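Local structure of putative major capsid protein (Cafeteriavirus-dependent mavirus, 6G43) at the interface of chains A and B. The protein forms the mavirus capsid shell, with three copies probably assembling into the capsomer that serves as its building unit. Numbering follows the deposited sequence. Chains: chain A/B, Putative major capsid protein.

Contacts 1 and 2 belong to the same pairing of chains A and B in a deposited assembly of three copies, with their C-alpha centres about 55 Å apart and no residues in common. Contact 1 fits a loop of chain B and the start of its 3-10 helix 313-315 against a tyrosine from the short strand 183-186 of chain A; contact 2 adds an N-terminal strand of chain B to a strand near the C-terminal end of chain A. These two patches suggest a division of labour in a probable trimeric capsomer: largely apolar packing at one end and backbone pairing of an N-terminal strand with a near-C-terminal strand at the other.

Contact 1: the interface of chains A and B. Residues chain A 184-185; chain B 311-313.
The phenol oxygen OH of A:Tyr185 lies against the aliphatic side chain of B:Ile312, 3.5 Å from methylene carbon CG1. The ring behind it carries most of the contact. CG1 of B:Ile312 sits over one face, 3.8 Å from the ring centroid, and comes nearest at the phenol end, 3.4 Å from CZ. This is a CH-pi contact in which a methylene, with no charged group involved, presses on the aromatic surface. The same face receives the CA of B:Ile312, which stands 3.7 Å above the ring plane and is displaced toward the rim, near the CE1 side. Backbone and side chain of one isoleucine therefore share a tyrosine face.

Two torsions bring the partners together. CG of A:Tyr185 is turned away from its own backbone N (chi1 172°), which carries the ring out of strand 183-186 toward the loop of chain B. In B:Ile312, CG1 stands opposite the carbonyl carbon (chi1 -61°), placing this branch, and not CG2, on the ring. The two side chains meet at a slant.

B:Pro313, the first residue of the 3-10 helix 313-315, extends the fit toward the root of the tyrosine. Its CD packs 3.8 Å from CD1 of A:Tyr185 and also touches CB, while its CG approaches the main-chain carbonyl O of A:Tyr184 at 3.6 Å. B:Gly311 passes beside the rim, its carbonyl carbon C 3.7 Å from CE1 of A:Tyr185. Without a side chain of its own, it brings the main chain up to the ring.

Together the three consecutive residues cover one side of the tyrosine, B:Ile312 at the phenol end, B:Gly311 at the CE1 rim and B:Pro313 near CB. The patch probably helps to set the seating of neighbouring subunits in the capsomer by complementary shape.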
loop_
_atom_site.group_PDB
_atom_site.type_symbol
_atom_site.label_atom_id
_atom_site.label_comp_id
_atom_site.label_asym_id
_atom_site.label_seq_id
_atom_site.Cartn_x
_atom_site.Cartn_y
_atom_site.Cartn_z
ATOM N N TYR A 184 16.373 11.127 -18.897
ATOM C CA TYR A 184 17.170 12.323 -18.627
ATOM C C TYR A 184 18.624 12.106 -19.037
ATOM O O TYR A 184 19.052 10.977 -19.282
ATOM C CB TYR A 184 17.118 12.665 -17.130
ATOM C CG TYR A 184 17.979 11.743 -16.292
ATOM C CD1 TYR A 184 17.571 10.437 -16.015
ATOM C CD2 TYR A 184 19.228 12.160 -15.815
ATOM C CE1 TYR A 184 18.372 9.579 -15.274
ATOM C CE2 TYR A 184 20.032 11.309 -15.073
ATOM C CZ TYR A 184 19.599 10.021 -14.802
ATOM O OH TYR A 184 20.387 9.175 -14.065
ATOM N N TYR A 185 19.378 13.201 -19.088
ATOM C CA TYR A 185 20.833 13.145 -19.225
ATOM C C TYR A 185 21.471 14.438 -18.716
ATOM O O TYR A 185 21.166 15.522 -19.215
ATOM C CB TYR A 185 21.256 12.893 -20.676
ATOM C CG TYR A 185 22.754 13.019 -20.869
ATOM C CD1 TYR A 185 23.628 12.108 -20.274
ATOM C CD2 TYR A 185 23.301 14.068 -21.612
ATOM C CE1 TYR A 185 25.001 12.226 -20.428
ATOM C CE2 TYR A 185 24.675 14.193 -21.773
ATOM C CZ TYR A 185 25.520 13.270 -21.180
ATOM O OH TYR A 185 26.881 13.385 -21.336
ATOM N N GLY B 311 26.939 7.193 -19.766
ATOM C CA GLY B 311 27.010 8.364 -20.635
ATOM C C GLY B 311 25.676 8.701 -21.278
ATOM O O GLY B 311 24.614 8.419 -20.717
ATOM N N ILE B 312 25.738 9.297 -22.468
ATOM C CA ILE B 312 24.543 9.746 -23.187
ATOM C C ILE B 312 23.696 8.502 -23.492
ATOM O O ILE B 312 24.205 7.569 -24.116
ATOM C CB ILE B 312 24.893 10.485 -24.504
ATOM C CG1 ILE B 312 25.730 11.748 -24.230
ATOM C CG2 ILE B 312 23.625 10.906 -25.247
ATOM C CD1 ILE B 312 26.530 12.230 -25.428
ATOM N N PRO B 313 22.425 8.466 -23.027
ATOM C CA PRO B 313 21.568 7.289 -23.267
ATOM C C PRO B 313 21.407 6.888 -24.737
ATOM O O PRO B 313 21.417 5.696 -25.048
ATOM C CB PRO B 313 20.218 7.713 -22.678
ATOM C CG PRO B 313 20.571 8.681 -21.609
ATOM C CD PRO B 313 21.758 9.437 -22.132
#

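Contact 2: the interface of chains A and B. Residues chain A 504-507; chain B 14-17.
Strand 505-506 of chain A runs parallel to strand 12-16 of chain B, and the loop residues A:Pro504, A:Leu507 and B:Ala17 prolong the pairing at its ends. The join is mainly made by backbone. B:Leu15 uses both of its main-chain polar groups: its N donates to the carbonyl O of A:Pro504 at 2.9 Å in a nearly straight bond (176° at H), and its O accepts from the N of A:Lys506 at 3.0 Å. A:Lys506 then turns its own O to the N of B:Ala17, a longer bond of 3.2 Å. Each chain thus has a residue that both gives and takes, B:Leu15 spanning A:Leu505 and A:Lys506 spanning B:Gln16, which fixes the register of the strands.

Above one side of the pairing, A:Lys506 and B:Gln16 run side by side and point the same way. The lysine chain is extended from chi1 (179°) through CE, and the bend at chi4 (75°) turns NZ aside. Its CD lies 4.0 Å from CG of B:Gln16, and its CE comes 3.6 Å from the amide nitrogen NE2. The lysine methylenes thus pack along the glutamine chain, from its CG to its amide nitrogen. CG2 of B:Val14 reaches the same lysine CD, at 4.1 Å.

On the opposite side the contact is smaller: methyl CD2 of A:Leu507 touches CB of B:Ala17 at 3.9 Å.

An N-terminal segment of chain B is in this way added as a strand to the segment that follows helix 497-502 of chain A, close to the end of the construct. Segments near opposite chain ends of two subunits pair here, about 55 Å from contact 1 (between C-alpha centres).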
loop_
_atom_site.group_PDB
_atom_site.type_symbol
_atom_site.label_atom_id
_atom_site.label_comp_id
_atom_site.label_asym_id
_atom_site.label_seq_id
_atom_site.Cartn_x
_atom_site.Cartn_y
_atom_site.Cartn_z
ATOM N N PRO A 504 -34.803 7.165 -6.178
ATOM C CA PRO A 504 -34.541 5.998 -5.323
ATOM C C PRO A 504 -33.212 6.081 -4.567
ATOM O O PRO A 504 -32.247 6.660 -5.074
ATOM C CB PRO A 504 -34.512 4.821 -6.313
ATOM C CG PRO A 504 -35.127 5.331 -7.570
ATOM C CD PRO A 504 -34.817 6.793 -7.605
ATOM N N LEU A 505 -33.179 5.501 -3.368
ATOM C CA LEU A 505 -31.977 5.479 -2.539
ATOM C C LEU A 505 -30.939 4.511 -3.082
ATOM O O LEU A 505 -31.281 3.459 -3.630
ATOM C CB LEU A 505 -32.322 5.078 -1.109
ATOM C CG LEU A 505 -33.028 6.143 -0.273
ATOM C CD1 LEU A 505 -33.741 5.498 0.910
ATOM C CD2 LEU A 505 -32.038 7.203 0.193
ATOM N N LYS A 506 -29.673 4.880 -2.911
ATOM C CA LYS A 506 -28.536 4.046 -3.276
ATOM C C LYS A 506 -27.563 4.063 -2.097
ATOM O O LYS A 506 -26.760 4.988 -1.951
ATOM C CB LYS A 506 -27.888 4.578 -4.561
ATOM C CG LYS A 506 -26.668 3.803 -5.042
ATOM C CD LYS A 506 -26.114 4.391 -6.331
ATOM C CE LYS A 506 -24.706 3.897 -6.632
ATOM N NZ LYS A 506 -24.668 2.497 -7.125
ATOM N N LEU A 507 -27.669 3.047 -1.246
ATOM C CA LEU A 507 -26.796 2.886 -0.082
ATOM C C LEU A 507 -25.518 2.103 -0.407
ATOM O O LEU A 507 -24.556 2.142 0.363
ATOM C CB LEU A 507 -27.565 2.191 1.046
ATOM C CG LEU A 507 -28.822 2.922 1.539
ATOM C CD1 LEU A 507 -29.713 2.013 2.373
ATOM C CD2 LEU A 507 -28.445 4.166 2.329
ATOM N N VAL B 14 -30.572 8.968 -9.147
ATOM C CA VAL B 14 -30.530 8.230 -7.881
ATOM C C VAL B 14 -30.012 9.147 -6.775
ATOM O O VAL B 14 -29.289 10.105 -7.042
ATOM C CB VAL B 14 -29.654 6.955 -7.965
ATOM C CG1 VAL B 14 -30.296 5.933 -8.891
ATOM C CG2 VAL B 14 -28.229 7.269 -8.416
ATOM N N LEU B 15 -30.398 8.849 -5.538
ATOM C CA LEU B 15 -29.969 9.622 -4.372
ATOM C C LEU B 15 -29.015 8.772 -3.534
ATOM O O LEU B 15 -29.437 7.832 -2.860
ATOM C CB LEU B 15 -31.189 10.061 -3.549
ATOM C CG LEU B 15 -30.963 11.111 -2.454
ATOM C CD1 LEU B 15 -30.540 12.450 -3.038
ATOM C CD2 LEU B 15 -32.221 11.282 -1.620
ATOM N N GLN B 16 -27.722 9.093 -3.609
ATOM C CA GLN B 16 -26.695 8.378 -2.857
ATOM C C GLN B 16 -26.714 8.800 -1.392
ATOM O O GLN B 16 -26.888 9.982 -1.085
ATOM C CB GLN B 16 -25.309 8.635 -3.452
ATOM C CG GLN B 16 -25.058 7.912 -4.765
ATOM C CD GLN B 16 -23.642 8.096 -5.292
ATOM O OE1 GLN B 16 -22.989 9.109 -5.026
ATOM N NE2 GLN B 16 -23.164 7.120 -6.058
ATOM N N ALA B 17 -26.536 7.825 -0.502
ATOM C CA ALA B 17 -26.477 8.066 0.939
ATOM C C ALA B 17 -25.496 7.083 1.584
ATOM O O ALA B 17 -25.289 5.991 1.050
ATOM C CB ALA B 17 -27.858 7.919 1.557
#